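Long-range contact in similar to yteR (Bacilus subtilis) (Clostridium acetobutylicum, PDB 4WU0), which probably acts as a family 105 glycoside hydrolase on unsaturated rhamnogalacturonan fragments derived from pectin: residues A[19-31]-A[53-67]. Numbering follows the deposited sequence.
Sequences LTDHWGYEYGLTL and TMDTFINEDGTINGY
W23 and F57 centre a buried aromatic and aliphatic contact between the loop leading into helix 25-41 and the chain that leaves helix 44-54. No direct hydrogen bond crosses it; the evidence is ring geometry. The six-membered ring of W23 turns its edge to one face of F57, with centroids 5.2 Å apart and planes at 71°, which makes the pair T-shaped. With CG anti to the backbone N (chi1 -179°), the indole is set with its edge to F57 and one face under I64 and Y67. There I64 CG2 sits 3.5 Å from the centroid of the W23 six-membered ring and 9° off its normal, a clear CH-pi contact, while Y67 CB covers the five-membered ring on the same face. M54, bent at chi2 and chi3, brings CE to 3.7 Å from W23 CZ3. The indole's polar end is satisfied too, since W23 NE1 donates to H76 O, which would help fix the ring's rotation.

The other face of F57 is covered by T56 CG2 of its own segment. From the 19-31 loop, L19 O meets the ring edge in plane, 3.6 Å from F57 CE2, and H22 O comes obliquely to 3.2 Å from F57 CZ. The L19 carbonyl is buried without a hydrogen-bond partner in the model. Farther along, L31 CD1 touches both T53 CG2 and M54 SD, the latter at 3.6 Å, joining the two helices directly. At the outer margin, one water bridges the backbones, accepting from W23 N (2.9 Å) and donating to G66 O (2.7 Å).

W23, F57 and Y67 thus form an aromatic cluster between the two segments, with I64 and Y67 also touching helix 93-108; this helical setting is consistent with the (alpha/alpha)6 barrel of the six-hairpin glycosidase clan.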
loop_
_atom_site.group_PDB
_atom_site.type_symbol
_atom_site.label_atom_id
_atom_site.label_comp_id
_atom_site.label_asym_id
_atom_site.label_seq_id
_atom_site.Cartn_x
_atom_site.Cartn_y
_atom_site.Cartn_z
ATOM N N LEU A 19 -2.987 -15.880 -6.223
ATOM C CA LEU A 19 -2.174 -14.720 -6.537
ATOM C C LEU A 19 -1.959 -14.581 -8.036
ATOM O O LEU A 19 -1.086 -13.826 -8.467
ATOM C CB LEU A 19 -0.806 -14.836 -5.844
ATOM C CG LEU A 19 -0.821 -14.986 -4.323
ATOM C CD1 LEU A 19 0.557 -15.338 -3.792
ATOM C CD2 LEU A 19 -1.333 -13.693 -3.657
ATOM N N THR A 20 -2.761 -15.299 -8.829
ATOM C CA THR A 20 -2.463 -15.485 -10.258
ATOM C C THR A 20 -3.645 -15.269 -11.221
ATOM O O THR A 20 -3.509 -15.550 -12.409
ATOM C CB THR A 20 -1.863 -16.904 -10.497
ATOM O OG1 THR A 20 -2.699 -17.892 -9.890
ATOM C CG2 THR A 20 -0.449 -17.003 -9.873
ATOM N N ASP A 21 -4.781 -14.760 -10.737
ATOM C CA ASP A 21 -5.999 -14.710 -11.556
ATOM C C ASP A 21 -6.215 -13.401 -12.305
ATOM O O ASP A 21 -7.081 -13.317 -13.184
ATOM C CB ASP A 21 -7.253 -15.107 -10.757
ATOM C CG ASP A 21 -7.587 -14.155 -9.647
ATOM O OD1 ASP A 21 -6.767 -13.265 -9.346
ATOM O OD2 ASP A 21 -8.677 -14.338 -9.036
ATOM N N HIS A 22 -5.402 -12.398 -11.996
ATOM C CA HIS A 22 -5.391 -11.145 -12.757
ATOM C C HIS A 22 -4.140 -10.387 -12.359
ATOM O O HIS A 22 -3.489 -10.766 -11.399
ATOM C CB HIS A 22 -6.659 -10.310 -12.513
ATOM C CG HIS A 22 -6.720 -9.644 -11.171
ATOM N ND1 HIS A 22 -6.989 -10.329 -10.009
ATOM C CD2 HIS A 22 -6.615 -8.341 -10.818
ATOM C CE1 HIS A 22 -6.991 -9.486 -8.989
ATOM N NE2 HIS A 22 -6.770 -8.273 -9.455
ATOM N N TRP A 23 -3.787 -9.330 -13.091
ATOM C CA TRP A 23 -2.612 -8.533 -12.742
ATOM C C TRP A 23 -3.006 -7.599 -11.608
ATOM O O TRP A 23 -3.304 -6.419 -11.813
ATOM C CB TRP A 23 -2.136 -7.775 -13.978
ATOM C CG TRP A 23 -0.927 -6.909 -13.856
ATOM C CD1 TRP A 23 -0.889 -5.549 -13.969
ATOM C CD2 TRP A 23 0.434 -7.332 -13.665
ATOM N NE1 TRP A 23 0.410 -5.098 -13.852
ATOM C CE2 TRP A 23 1.239 -6.172 -13.675
ATOM C CE3 TRP A 23 1.048 -8.577 -13.493
ATOM C CZ2 TRP A 23 2.630 -6.216 -13.505
ATOM C CZ3 TRP A 23 2.421 -8.621 -13.310
ATOM C CH2 TRP A 23 3.203 -7.435 -13.321
ATOM N N GLY A 24 -3.063 -8.163 -10.414
ATOM C CA GLY A 24 -3.523 -7.456 -9.244
ATOM C C GLY A 24 -2.407 -6.921 -8.378
ATOM O O GLY A 24 -1.509 -7.658 -8.019
ATOM N N TYR A 25 -2.479 -5.633 -8.058
ATOM C CA TYR A 25 -1.468 -4.978 -7.221
ATOM C C TYR A 25 -1.243 -5.688 -5.904
ATOM O O TYR A 25 -0.124 -5.680 -5.382
ATOM C CB TYR A 25 -1.874 -3.520 -6.924
ATOM C CG TYR A 25 -3.143 -3.360 -6.097
ATOM C CD1 TYR A 25 -4.365 -3.147 -6.706
ATOM C CD2 TYR A 25 -3.109 -3.405 -4.716
ATOM C CE1 TYR A 25 -5.527 -2.981 -5.960
ATOM C CE2 TYR A 25 -4.278 -3.270 -3.956
ATOM C CZ TYR A 25 -5.476 -3.045 -4.585
ATOM O OH TYR A 25 -6.632 -2.883 -3.834
ATOM N N GLU A 26 -2.286 -6.314 -5.362
ATOM C CA GLU A 26 -2.174 -6.924 -4.046
ATOM C C GLU A 26 -1.359 -8.206 -4.095
ATOM O O GLU A 26 -0.885 -8.688 -3.073
ATOM C CB GLU A 26 -3.569 -7.157 -3.421
ATOM C CG GLU A 26 -4.455 -8.187 -4.090
ATOM C CD GLU A 26 -5.325 -7.640 -5.211
ATOM O OE1 GLU A 26 -4.909 -6.701 -5.919
ATOM O OE2 GLU A 26 -6.455 -8.167 -5.388
ATOM N N TYR A 27 -1.193 -8.771 -5.288
ATOM C CA TYR A 27 -0.412 -9.985 -5.439
ATOM C C TYR A 27 1.086 -9.672 -5.371
ATOM O O TYR A 27 1.829 -10.335 -4.650
ATOM C CB TYR A 27 -0.801 -10.691 -6.747
ATOM C CG TYR A 27 -2.264 -11.081 -6.824
ATOM C CD1 TYR A 27 -3.027 -11.241 -5.680
ATOM C CD2 TYR A 27 -2.875 -11.309 -8.052
ATOM C CE1 TYR A 27 -4.374 -11.626 -5.759
ATOM C CE2 TYR A 27 -4.208 -11.665 -8.148
ATOM C CZ TYR A 27 -4.943 -11.846 -6.983
ATOM O OH TYR A 27 -6.264 -12.210 -7.057
ATOM N N GLY A 28 1.534 -8.627 -6.064
ATOM C CA GLY A 28 2.908 -8.170 -5.906
ATOM C C GLY A 28 3.202 -7.755 -4.472
ATOM O O GLY A 28 4.294 -7.991 -3.950
ATOM N N LEU A 29 2.233 -7.107 -3.840
ATOM C CA LEU A 29 2.368 -6.692 -2.443
ATOM C C LEU A 29 2.636 -7.898 -1.513
ATOM O O LEU A 29 3.504 -7.852 -0.636
ATOM C CB LEU A 29 1.101 -5.969 -2.009
ATOM C CG LEU A 29 0.887 -5.625 -0.544
ATOM C CD1 LEU A 29 1.964 -4.720 0.025
ATOM C CD2 LEU A 29 -0.478 -4.970 -0.399
ATOM N N THR A 30 1.882 -8.969 -1.716
ATOM C CA THR A 30 2.036 -10.175 -0.915
ATOM C C THR A 30 3.394 -10.809 -1.211
ATOM O O THR A 30 4.092 -11.264 -0.304
ATOM C CB THR A 30 0.877 -11.146 -1.176
ATOM O OG1 THR A 30 -0.338 -10.556 -0.700
ATOM C CG2 THR A 30 1.085 -12.474 -0.471
ATOM N N LEU A 31 3.785 -10.832 -2.484
ATOM C CA LEU A 31 5.079 -11.358 -2.830
ATOM C C LEU A 31 6.232 -10.522 -2.251
ATOM O O LEU A 31 7.286 -11.075 -1.901
ATOM C CB LEU A 31 5.236 -11.488 -4.353
ATOM C CG LEU A 31 4.307 -12.504 -5.013
ATOM C CD1 LEU A 31 4.546 -12.516 -6.521
ATOM C CD2 LEU A 31 4.494 -13.907 -4.445
ATOM N N THR A 53 4.962 -17.810 -9.085
ATOM C CA THR A 53 3.775 -16.953 -9.129
ATOM C C THR A 53 3.892 -15.954 -10.305
ATOM O O THR A 53 2.964 -15.797 -11.112
ATOM C CB THR A 53 3.590 -16.206 -7.794
ATOM O OG1 THR A 53 3.403 -17.162 -6.739
ATOM C CG2 THR A 53 2.378 -15.257 -7.850
ATOM N N MET A 54 5.041 -15.313 -10.426
ATOM C CA MET A 54 5.182 -14.290 -11.463
ATOM C C MET A 54 5.304 -14.881 -12.854
ATOM O O MET A 54 5.081 -14.178 -13.830
ATOM C CB MET A 54 6.343 -13.356 -11.168
ATOM C CG MET A 54 6.133 -12.496 -9.933
ATOM S SD MET A 54 4.623 -11.524 -9.947
ATOM C CE MET A 54 4.969 -10.470 -11.308
ATOM N N ASP A 55 5.621 -16.171 -12.953
ATOM C CA ASP A 55 5.662 -16.837 -14.250
ATOM C C ASP A 55 4.305 -16.854 -14.944
ATOM O O ASP A 55 4.220 -17.000 -16.171
ATOM C CB ASP A 55 6.217 -18.259 -14.127
ATOM C CG ASP A 55 7.750 -18.304 -14.112
ATOM O OD1 ASP A 55 8.411 -17.344 -14.562
ATOM O OD2 ASP A 55 8.304 -19.327 -13.662
ATOM N N THR A 56 3.228 -16.730 -14.176
ATOM C CA THR A 56 1.899 -16.571 -14.760
ATOM C C THR A 56 1.836 -15.327 -15.631
ATOM O O THR A 56 1.157 -15.323 -16.675
ATOM C CB THR A 56 0.826 -16.442 -13.659
ATOM O OG1 THR A 56 0.587 -17.726 -13.085
ATOM C CG2 THR A 56 -0.496 -15.918 -14.218
ATOM N N PHE A 57 2.512 -14.279 -15.181
ATOM C CA PHE A 57 2.352 -12.952 -15.783
ATOM C C PHE A 57 3.440 -12.590 -16.773
ATOM O O PHE A 57 3.173 -11.910 -17.756
ATOM C CB PHE A 57 2.325 -11.886 -14.682
ATOM C CG PHE A 57 1.220 -12.088 -13.692
ATOM C CD1 PHE A 57 -0.098 -11.933 -14.074
ATOM C CD2 PHE A 57 1.498 -12.443 -12.384
ATOM C CE1 PHE A 57 -1.143 -12.140 -13.167
ATOM C CE2 PHE A 57 0.467 -12.638 -11.457
ATOM C CZ PHE A 57 -0.856 -12.483 -11.854
ATOM N N ILE A 58 4.676 -12.979 -16.488
ATOM C CA ILE A 58 5.802 -12.474 -17.273
ATOM C C ILE A 58 6.236 -13.460 -18.343
ATOM O O ILE A 58 6.856 -14.497 -18.059
ATOM C CB ILE A 58 7.009 -12.123 -16.393
ATOM C CG1 ILE A 58 6.577 -11.316 -15.161
ATOM C CG2 ILE A 58 8.028 -11.337 -17.182
ATOM C CD1 ILE A 58 5.782 -10.048 -15.488
ATOM N N ASN A 59 5.916 -13.115 -19.586
ATOM C CA ASN A 59 6.278 -13.926 -20.724
ATOM C C ASN A 59 7.770 -13.789 -21.008
ATOM O O ASN A 59 8.397 -12.845 -20.563
ATOM C CB ASN A 59 5.467 -13.488 -21.938
ATOM C CG ASN A 59 3.975 -13.740 -21.767
ATOM O OD1 ASN A 59 3.550 -14.821 -21.348
ATOM N ND2 ASN A 59 3.171 -12.739 -22.096
ATOM N N GLU A 60 8.339 -14.734 -21.749
ATOM C CA GLU A 60 9.770 -14.710 -22.005
ATOM C C GLU A 60 10.190 -13.428 -22.713
ATOM O O GLU A 60 11.300 -12.943 -22.500
ATOM C CB GLU A 60 10.193 -15.924 -22.845
ATOM C CG GLU A 60 11.707 -16.069 -23.011
ATOM C CD GLU A 60 12.455 -16.084 -21.677
ATOM O OE1 GLU A 60 11.931 -16.670 -20.700
ATOM O OE2 GLU A 60 13.563 -15.502 -21.604
ATOM N N ASP A 61 9.306 -12.867 -23.538
ATOM C CA ASP A 61 9.630 -11.633 -24.259
ATOM C C ASP A 61 9.400 -10.360 -23.435
ATOM O O ASP A 61 9.566 -9.246 -23.939
ATOM C CB ASP A 61 8.870 -11.548 -25.592
ATOM C CG ASP A 61 7.367 -11.333 -25.430
ATOM O OD1 ASP A 61 6.842 -11.368 -24.302
ATOM O OD2 ASP A 61 6.691 -11.170 -26.478
ATOM N N GLY A 62 9.027 -10.520 -22.172
ATOM C CA GLY A 62 8.820 -9.374 -21.308
ATOM C C GLY A 62 7.434 -8.764 -21.312
ATOM O O GLY A 62 7.156 -7.869 -20.505
ATOM N N THR A 63 6.540 -9.234 -22.182
ATOM C CA THR A 63 5.155 -8.770 -22.125
ATOM C C THR A 63 4.461 -9.357 -20.895
ATOM O O THR A 63 4.880 -10.400 -20.375
ATOM C CB THR A 63 4.399 -9.134 -23.399
ATOM O OG1 THR A 63 4.452 -10.551 -23.573
ATOM C CG2 THR A 63 5.030 -8.430 -24.601
ATOM N N ILE A 64 3.409 -8.685 -20.433
ATOM C CA ILE A 64 2.760 -9.016 -19.171
ATOM C C ILE A 64 1.307 -9.409 -19.420
ATOM O O ILE A 64 0.499 -8.639 -19.937
ATOM C CB ILE A 64 2.845 -7.838 -18.184
ATOM C CG1 ILE A 64 4.299 -7.361 -18.092
ATOM C CG2 ILE A 64 2.277 -8.240 -16.849
ATOM C CD1 ILE A 64 4.486 -6.082 -17.289
ATOM N N ASN A 65 0.979 -10.634 -19.064
ATOM C CA ASN A 65 -0.383 -11.117 -19.216
ATOM C C ASN A 65 -1.313 -10.417 -18.244
ATOM O O ASN A 65 -1.041 -10.395 -17.054
ATOM C CB ASN A 65 -0.417 -12.619 -18.988
ATOM C CG ASN A 65 0.476 -13.364 -19.964
ATOM O OD1 ASN A 65 0.405 -13.147 -21.184
ATOM N ND2 ASN A 65 1.317 -14.261 -19.434
ATOM N N GLY A 66 -2.393 -9.834 -18.766
ATOM C CA GLY A 66 -3.366 -9.155 -17.925
ATOM C C GLY A 66 -3.094 -7.672 -17.732
ATOM O O GLY A 66 -3.831 -6.989 -17.031
ATOM N N TYR A 67 -2.045 -7.182 -18.377
ATOM C CA TYR A 67 -1.667 -5.770 -18.327
ATOM C C TYR A 67 -1.954 -5.117 -19.661
ATOM O O TYR A 67 -1.621 -5.679 -20.695
ATOM C CB TYR A 67 -0.183 -5.666 -18.028
ATOM C CG TYR A 67 0.362 -4.261 -18.125
ATOM C CD1 TYR A 67 -0.068 -3.271 -17.252
ATOM C CD2 TYR A 67 1.294 -3.925 -19.089
ATOM C CE1 TYR A 67 0.431 -1.988 -17.328
ATOM C CE2 TYR A 67 1.801 -2.645 -19.184
ATOM C CZ TYR A 67 1.370 -1.672 -18.301
ATOM O OH TYR A 67 1.876 -0.392 -18.415
HETATM O O HOH W 1 -5.435 -8.252 -15.255
#